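Side-chain contacts in (2Z,6E)-hedycaryol synthase (Kitasatospora setae, PDB 4MC3), which catalyses the magnesium-dependent 1,11-cyclisation of (2E,6E)-farnesyl diphosphate, with addition of water, to (2Z,6E)-hedycaryol and diphosphate: residues Trp29-Ile32 against Asp33-Leu37; Gly165-Leu168 against Asp169-Leu172; Ala296-Val299 against Ala300-Ser304. All blocks are in the same frame, centred on the assembly; numbering follows the deposited sequence.

How the contacts relate
All three contacts are local in the all-helical class I terpene synthase fold: contact 1 at the end of a helix, contact 2 at the start of one, contact 3 within one. Contacts 1 and 2 lie on opposite sides of the chain's centre, with their own centres about 37 Å apart. Contact 3 is the most central, its centre about 12 Å from that of the chain, and its nearest atoms are about 14 Å from those of contact 2 and about 19 Å from those of contact 1. The bound nerolidol is about 7, 11 and 12 Å from the side chains of N302, Y171 and W31, respectively. Residues 169-172 lead to R175, a probable substrate-binding residue.

Contact 1. Residues Trp29-Ile32 against Asp33-Leu37; sequences WEWI and DANGL
The Schellman motif that closes helix 21-35 brings L37 back against W31 and I32 of the last turn. G36, with its positive phi of 70°, turns the chain. L37 N then reaches I32 O in a weak bond of 3.3 Å. One turn earlier, D33 N binds W29 O at 2.8 Å and A34 N binds E30 O at 2.9 Å. The side chain of W31 has CG anti to its backbone N (chi1 -180°), which swings the indole toward the C-terminal end of the helix. There its six-membered ring meets L37 at an oblique angle, with CZ3 3.3 Å from L37 CD1. The amide of N35 sits over one face of the same indole, its plane turned 43° from the ring. I32 completes the apolar patch, its CG2 4.2 Å from L37 CB. K73 and L77 of helix 65-84 and L126 of helix 118-131 also touch W31. With an alanine at W31, L37 CD1 would probably lose its apolar neighbour and the N35 amide the ring face beneath it, and a gap would open toward helices 65-84 and 118-131. The helix end thus combines backbone capping with a mainly apolar side-chain clasp.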
loop_
_atom_site.group_PDB
_atom_site.type_symbol
_atom_site.label_atom_id
_atom_site.label_comp_id
_atom_site.label_asym_id
_atom_site.label_seq_id
_atom_site.Cartn_x
_atom_site.Cartn_y
_atom_site.Cartn_z
ATOM N N TRP A 29 18.867 6.047 -1.454
ATOM C CA TRP A 29 19.352 7.416 -1.609
ATOM C C TRP A 29 20.251 7.595 -2.810
ATOM O O TRP A 29 20.216 8.620 -3.485
ATOM C CB TRP A 29 20.067 7.864 -0.333
ATOM C CG TRP A 29 19.154 8.455 0.557
ATOM C CD1 TRP A 29 18.669 7.926 1.701
ATOM C CD2 TRP A 29 18.456 9.670 0.340
ATOM N NE1 TRP A 29 17.742 8.753 2.235
ATOM C CE2 TRP A 29 17.593 9.844 1.419
ATOM C CE3 TRP A 29 18.508 10.666 -0.674
ATOM C CZ2 TRP A 29 16.795 10.980 1.562
ATOM C CZ3 TRP A 29 17.715 11.777 -0.542
ATOM C CH2 TRP A 29 16.864 11.929 0.570
ATOM N N GLU A 30 21.096 6.627 -3.061
ATOM C CA GLU A 30 21.881 6.601 -4.276
ATOM C C GLU A 30 21.020 6.645 -5.546
ATOM O O GLU A 30 21.307 7.371 -6.512
ATOM C CB GLU A 30 22.702 5.359 -4.185
ATOM C CG GLU A 30 23.401 4.937 -5.411
ATOM C CD GLU A 30 24.847 4.678 -5.127
ATOM O OE1 GLU A 30 25.274 4.150 -4.044
ATOM O OE2 GLU A 30 25.538 5.065 -6.038
ATOM N N TRP A 31 19.925 5.895 -5.530
ATOM C CA TRP A 31 19.019 5.873 -6.695
ATOM C C TRP A 31 18.300 7.230 -6.817
ATOM O O TRP A 31 18.100 7.781 -7.935
ATOM C CB TRP A 31 18.054 4.699 -6.557
ATOM C CG TRP A 31 17.089 4.560 -7.682
ATOM C CD1 TRP A 31 17.305 3.921 -8.860
ATOM C CD2 TRP A 31 15.748 5.013 -7.709
ATOM N NE1 TRP A 31 16.196 3.982 -9.653
ATOM C CE2 TRP A 31 15.213 4.639 -8.958
ATOM C CE3 TRP A 31 14.923 5.686 -6.800
ATOM C CZ2 TRP A 31 13.909 4.938 -9.309
ATOM C CZ3 TRP A 31 13.645 5.957 -7.152
ATOM C CH2 TRP A 31 13.152 5.603 -8.379
ATOM N N ILE A 32 17.877 7.760 -5.689
ATOM C CA ILE A 32 17.244 9.069 -5.632
ATOM C C ILE A 32 18.172 10.125 -6.230
ATOM O O ILE A 32 17.756 10.948 -7.062
ATOM C CB ILE A 32 16.876 9.467 -4.206
ATOM C CG1 ILE A 32 15.671 8.638 -3.703
ATOM C CG2 ILE A 32 16.590 10.961 -4.093
ATOM C CD1 ILE A 32 15.524 8.665 -2.188
ATOM N N ASP A 33 19.426 10.076 -5.789
ATOM C CA ASP A 33 20.436 11.030 -6.252
ATOM C C ASP A 33 20.636 10.915 -7.746
ATOM O O ASP A 33 20.557 11.914 -8.426
ATOM C CB ASP A 33 21.776 10.776 -5.542
ATOM C CG ASP A 33 21.784 11.238 -4.081
ATOM O OD1 ASP A 33 20.881 12.010 -3.661
ATOM O OD2 ASP A 33 22.713 10.813 -3.352
ATOM N N ALA A 34 20.787 9.680 -8.235
ATOM C CA ALA A 34 20.981 9.366 -9.658
ATOM C C ALA A 34 19.838 9.853 -10.542
ATOM O O ALA A 34 20.079 10.271 -11.680
ATOM C CB ALA A 34 21.213 7.875 -9.828
ATOM N N ASN A 35 18.629 9.834 -9.999
ATOM C CA ASN A 35 17.380 10.249 -10.701
ATOM C C ASN A 35 16.821 11.654 -10.575
ATOM O O ASN A 35 15.789 11.980 -11.206
ATOM C CB ASN A 35 16.275 9.311 -10.212
ATOM C CG ASN A 35 16.432 7.964 -10.824
ATOM O OD1 ASN A 35 17.139 7.081 -10.324
ATOM N ND2 ASN A 35 15.800 7.801 -11.927
ATOM N N GLY A 36 17.427 12.486 -9.750
ATOM C CA GLY A 36 16.955 13.854 -9.603
ATOM C C GLY A 36 15.626 13.924 -8.891
ATOM O O GLY A 36 14.924 14.928 -8.988
ATOM N N LEU A 37 15.301 12.876 -8.131
ATOM C CA LEU A 37 14.043 12.874 -7.392
ATOM C C LEU A 37 14.045 13.745 -6.138
ATOM O O LEU A 37 13.015 13.938 -5.486
ATOM C CB LEU A 37 13.630 11.439 -7.017
ATOM C CG LEU A 37 13.350 10.532 -8.197
ATOM C CD1 LEU A 37 13.069 9.145 -7.681
ATOM C CD2 LEU A 37 12.211 11.034 -9.075
#

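Contact 2. Residues Gly165-Leu168 against Asp169-Leu172; sequences GLRL and DDYL
R167 and D169 meet through a side-on salt bridge at the start of helix 168-178. R167 NE donates to D169 OD1 at 3.0 Å, and R167 NH2 donates to D169 OD2 at 2.9 Å. Each oxygen uses its syn lone pair. The NH2 bond is the straighter, at 156°, and its acceptor lies in the guanidinium plane. The NE bond is more bent, and its acceptor is tilted out of that plane. Guanidinium and carboxylate are turned 36° from each other, so the pair is not coplanar. D170 adds a long salt bridge, its OD2 3.6 Å from R167 NE, and the same oxygen lies 3.4 Å from R167 CD.

Two torsions set up the pairing. In R167 the bend at chi3 (56°) turns NE and NH2 toward the D169 carboxylate. D169 holds CG between its backbone N and carbonyl carbon, which turns the carboxylate toward the arginine. In this pose D169 OD1 also takes a weak bond from D170 N, at 2.8 Å.

R167 occupies the N-cap position. Its carbonyl oxygen accepts Y171 N at 3.0 Å, and L168 O accepts L172 N at 2.9 Å. On the inner side, Y171 packs on A238 and I241 of helix 238-246, and its OH is hydrogen-bonded to D222 of the NXXXSXXXE motif. L172 lies on L215 and L219 of helix 204-225.

The two carboxylates stand in the first turn, where the helix dipole would probably favour their negative charge, while R167 offsets it. The charged network lies on the exposed side of the helix, whereas Y171 reaches inward to a motif presumed to bind magnesium.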
loop_
_atom_site.group_PDB
_atom_site.type_symbol
_atom_site.label_atom_id
_atom_site.label_comp_id
_atom_site.label_asym_id
_atom_site.label_seq_id
_atom_site.Cartn_x
_atom_site.Cartn_y
_atom_site.Cartn_z
ATOM N N GLY A 165 -22.308 14.976 0.289
ATOM C CA GLY A 165 -21.367 14.283 1.168
ATOM C C GLY A 165 -20.808 13.037 0.501
ATOM O O GLY A 165 -21.390 12.482 -0.434
ATOM N N LEU A 166 -19.672 12.589 0.998
ATOM C CA LEU A 166 -19.030 11.414 0.474
ATOM C C LEU A 166 -19.695 10.177 1.070
ATOM O O LEU A 166 -20.178 10.204 2.231
ATOM C CB LEU A 166 -17.555 11.426 0.842
ATOM C CG LEU A 166 -16.701 12.558 0.247
ATOM C CD1 LEU A 166 -15.305 12.605 0.880
ATOM C CD2 LEU A 166 -16.584 12.341 -1.256
ATOM N N ARG A 167 -19.782 9.125 0.274
ATOM C CA ARG A 167 -20.316 7.861 0.733
ATOM C C ARG A 167 -19.167 7.086 1.341
ATOM O O ARG A 167 -18.119 6.902 0.706
ATOM C CB ARG A 167 -20.934 7.050 -0.404
ATOM C CG ARG A 167 -22.196 7.628 -1.039
ATOM C CD ARG A 167 -22.697 6.683 -2.152
ATOM N NE ARG A 167 -22.936 5.298 -1.699
ATOM C CZ ARG A 167 -24.117 4.818 -1.288
ATOM N NH1 ARG A 167 -25.192 5.600 -1.266
ATOM N NH2 ARG A 167 -24.237 3.546 -0.888
ATOM N N LEU A 168 -19.381 6.513 2.521
ATOM C CA LEU A 168 -18.316 5.720 3.165
ATOM C C LEU A 168 -17.972 4.477 2.399
ATOM O O LEU A 168 -16.786 4.122 2.302
ATOM C CB LEU A 168 -18.726 5.348 4.590
ATOM C CG LEU A 168 -17.678 4.612 5.422
ATOM C CD1 LEU A 168 -16.483 5.538 5.696
ATOM C CD2 LEU A 168 -18.276 4.086 6.748
ATOM N N ASP A 169 -18.958 3.780 1.867
ATOM C CA ASP A 169 -18.689 2.526 1.180
ATOM C C ASP A 169 -17.826 2.765 -0.077
ATOM O O ASP A 169 -16.828 2.056 -0.279
ATOM C CB ASP A 169 -19.944 1.690 0.862
ATOM C CG ASP A 169 -21.025 2.433 0.096
ATOM O OD1 ASP A 169 -20.903 3.610 -0.279
ATOM O OD2 ASP A 169 -22.068 1.795 -0.131
ATOM N N ASP A 170 -18.155 3.779 -0.838
ATOM C CA ASP A 170 -17.364 4.081 -2.027
ATOM C C ASP A 170 -15.973 4.557 -1.615
ATOM O O ASP A 170 -14.953 4.256 -2.300
ATOM C CB ASP A 170 -18.028 5.172 -2.858
ATOM C CG ASP A 170 -19.310 4.696 -3.540
ATOM O OD1 ASP A 170 -19.582 3.487 -3.618
ATOM O OD2 ASP A 170 -20.093 5.560 -3.952
ATOM N N TYR A 171 -15.891 5.348 -0.545
ATOM C CA TYR A 171 -14.585 5.765 0.004
ATOM C C TYR A 171 -13.732 4.552 0.312
ATOM O O TYR A 171 -12.544 4.487 -0.084
ATOM C CB TYR A 171 -14.729 6.681 1.221
ATOM C CG TYR A 171 -13.408 6.927 1.966
ATOM C CD1 TYR A 171 -12.437 7.744 1.449
ATOM C CD2 TYR A 171 -13.134 6.285 3.156
ATOM C CE1 TYR A 171 -11.258 7.954 2.115
ATOM C CE2 TYR A 171 -11.960 6.487 3.838
ATOM C CZ TYR A 171 -11.017 7.345 3.316
ATOM O OH TYR A 171 -9.816 7.550 3.953
ATOM N N LEU A 172 -14.276 3.554 1.019
ATOM C CA LEU A 172 -13.428 2.409 1.379
ATOM C C LEU A 172 -12.964 1.625 0.137
ATOM O O LEU A 172 -11.863 1.085 0.088
ATOM C CB LEU A 172 -14.116 1.453 2.376
ATOM C CG LEU A 172 -14.536 2.037 3.717
ATOM C CD1 LEU A 172 -15.238 0.976 4.588
ATOM C CD2 LEU A 172 -13.328 2.576 4.433
#

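Contact 3. Residues Ala296-Val299 against Ala300-Ser304; sequences AANV and AANLS
This is an i to i+4 contact along one buried stretch of helix 286-309, the last helix of the chain. Backbone bonds carry most of it. A300 N binds A296 O at 3.0 Å and almost straight, at 170°. A301 N binds A297 O at 2.9 Å. N302 N binds N298 O at 3.0 Å and makes a weak second bond to V299 O. The CB atoms of 296-299 point away from 300-304. L303 comes back toward them: its CG stands beside the backbone N (chi1 -81°) and its CD1 is 3.4 Å from V299 O. N298 and N302 lie a turn apart, and their amides are set nearly crosswise, with planes 77° apart. The alanine methyls keep close to the backbone, A301 CB lying 3.5 Å from A297 O.

A297 and A300 meet R272 of helix 250-282, and A296 meets L275 there and L209 of helix 204-225. V299 touches L209 and W185 of helix 181-188. N302 touches I217 and L303 touches H216, both on helix 204-225. I217 also lines the nerolidol pocket, so this turn backs the pocket wall. The stretch is therefore packed among helices 181-188, 204-225 and 250-282.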
loop_
_atom_site.group_PDB
_atom_site.type_symbol
_atom_site.label_atom_id
_atom_site.label_comp_id
_atom_site.label_asym_id
_atom_site.label_seq_id
_atom_site.Cartn_x
_atom_site.Cartn_y
_atom_site.Cartn_z
ATOM N N ALA A 296 0.849 -14.238 3.367
ATOM C CA ALA A 296 -0.256 -13.852 4.245
ATOM C C ALA A 296 0.205 -13.450 5.657
ATOM O O ALA A 296 -0.328 -12.510 6.271
ATOM C CB ALA A 296 -1.244 -14.997 4.354
ATOM N N ALA A 297 1.236 -14.100 6.178
ATOM C CA ALA A 297 1.837 -13.647 7.440
ATOM C C ALA A 297 2.438 -12.277 7.358
ATOM O O ALA A 297 2.427 -11.506 8.342
ATOM C CB ALA A 297 2.892 -14.647 7.957
ATOM N N ASN A 298 2.962 -11.922 6.186
ATOM C CA ASN A 298 3.516 -10.579 5.992
ATOM C C ASN A 298 2.407 -9.517 5.950
ATOM O O ASN A 298 2.562 -8.404 6.466
ATOM C CB ASN A 298 4.350 -10.519 4.686
ATOM C CG ASN A 298 5.100 -9.249 4.575
ATOM O OD1 ASN A 298 4.768 -8.349 3.743
ATOM N ND2 ASN A 298 6.061 -9.112 5.418
ATOM N N VAL A 299 1.312 -9.847 5.289
ATOM C CA VAL A 299 0.146 -8.964 5.264
ATOM C C VAL A 299 -0.272 -8.697 6.723
ATOM O O VAL A 299 -0.376 -7.533 7.160
ATOM C CB VAL A 299 -1.030 -9.513 4.442
ATOM C CG1 VAL A 299 -2.285 -8.677 4.663
ATOM C CG2 VAL A 299 -0.665 -9.640 2.979
ATOM N N ALA A 300 -0.404 -9.769 7.515
ATOM C CA ALA A 300 -0.747 -9.601 8.923
ATOM C C ALA A 300 0.275 -8.760 9.741
ATOM O O ALA A 300 -0.119 -7.879 10.493
ATOM C CB ALA A 300 -0.951 -10.947 9.560
ATOM N N ALA A 301 1.569 -9.036 9.561
ATOM C CA ALA A 301 2.633 -8.265 10.197
ATOM C C ALA A 301 2.448 -6.819 9.938
ATOM O O ALA A 301 2.702 -6.018 10.800
ATOM C CB ALA A 301 4.011 -8.714 9.690
ATOM N N ASN A 302 2.058 -6.453 8.707
ATOM C CA ASN A 302 1.924 -5.034 8.371
ATOM C C ASN A 302 0.861 -4.308 9.208
ATOM O O ASN A 302 0.974 -3.087 9.396
ATOM C CB ASN A 302 1.601 -4.880 6.874
ATOM C CG ASN A 302 2.823 -4.750 6.041
ATOM O OD1 ASN A 302 3.480 -5.770 5.656
ATOM N ND2 ASN A 302 3.183 -3.531 5.784
ATOM N N LEU A 303 -0.150 -5.025 9.682
ATOM C CA LEU A 303 -1.110 -4.329 10.590
ATOM C C LEU A 303 -0.406 -3.795 11.871
ATOM O O LEU A 303 -0.633 -2.669 12.296
ATOM C CB LEU A 303 -2.273 -5.222 10.943
ATOM C CG LEU A 303 -3.407 -5.323 9.902
ATOM C CD1 LEU A 303 -3.027 -5.969 8.577
ATOM C CD2 LEU A 303 -4.605 -6.041 10.527
ATOM N N SER A 304 0.530 -4.566 12.414
ATOM C CA SER A 304 1.343 -4.113 13.561
ATOM C C SER A 304 2.367 -3.098 13.151
ATOM O O SER A 304 2.488 -2.056 13.784
ATOM C CB SER A 304 2.048 -5.299 14.220
ATOM O OG SER A 304 1.086 -6.078 14.900
#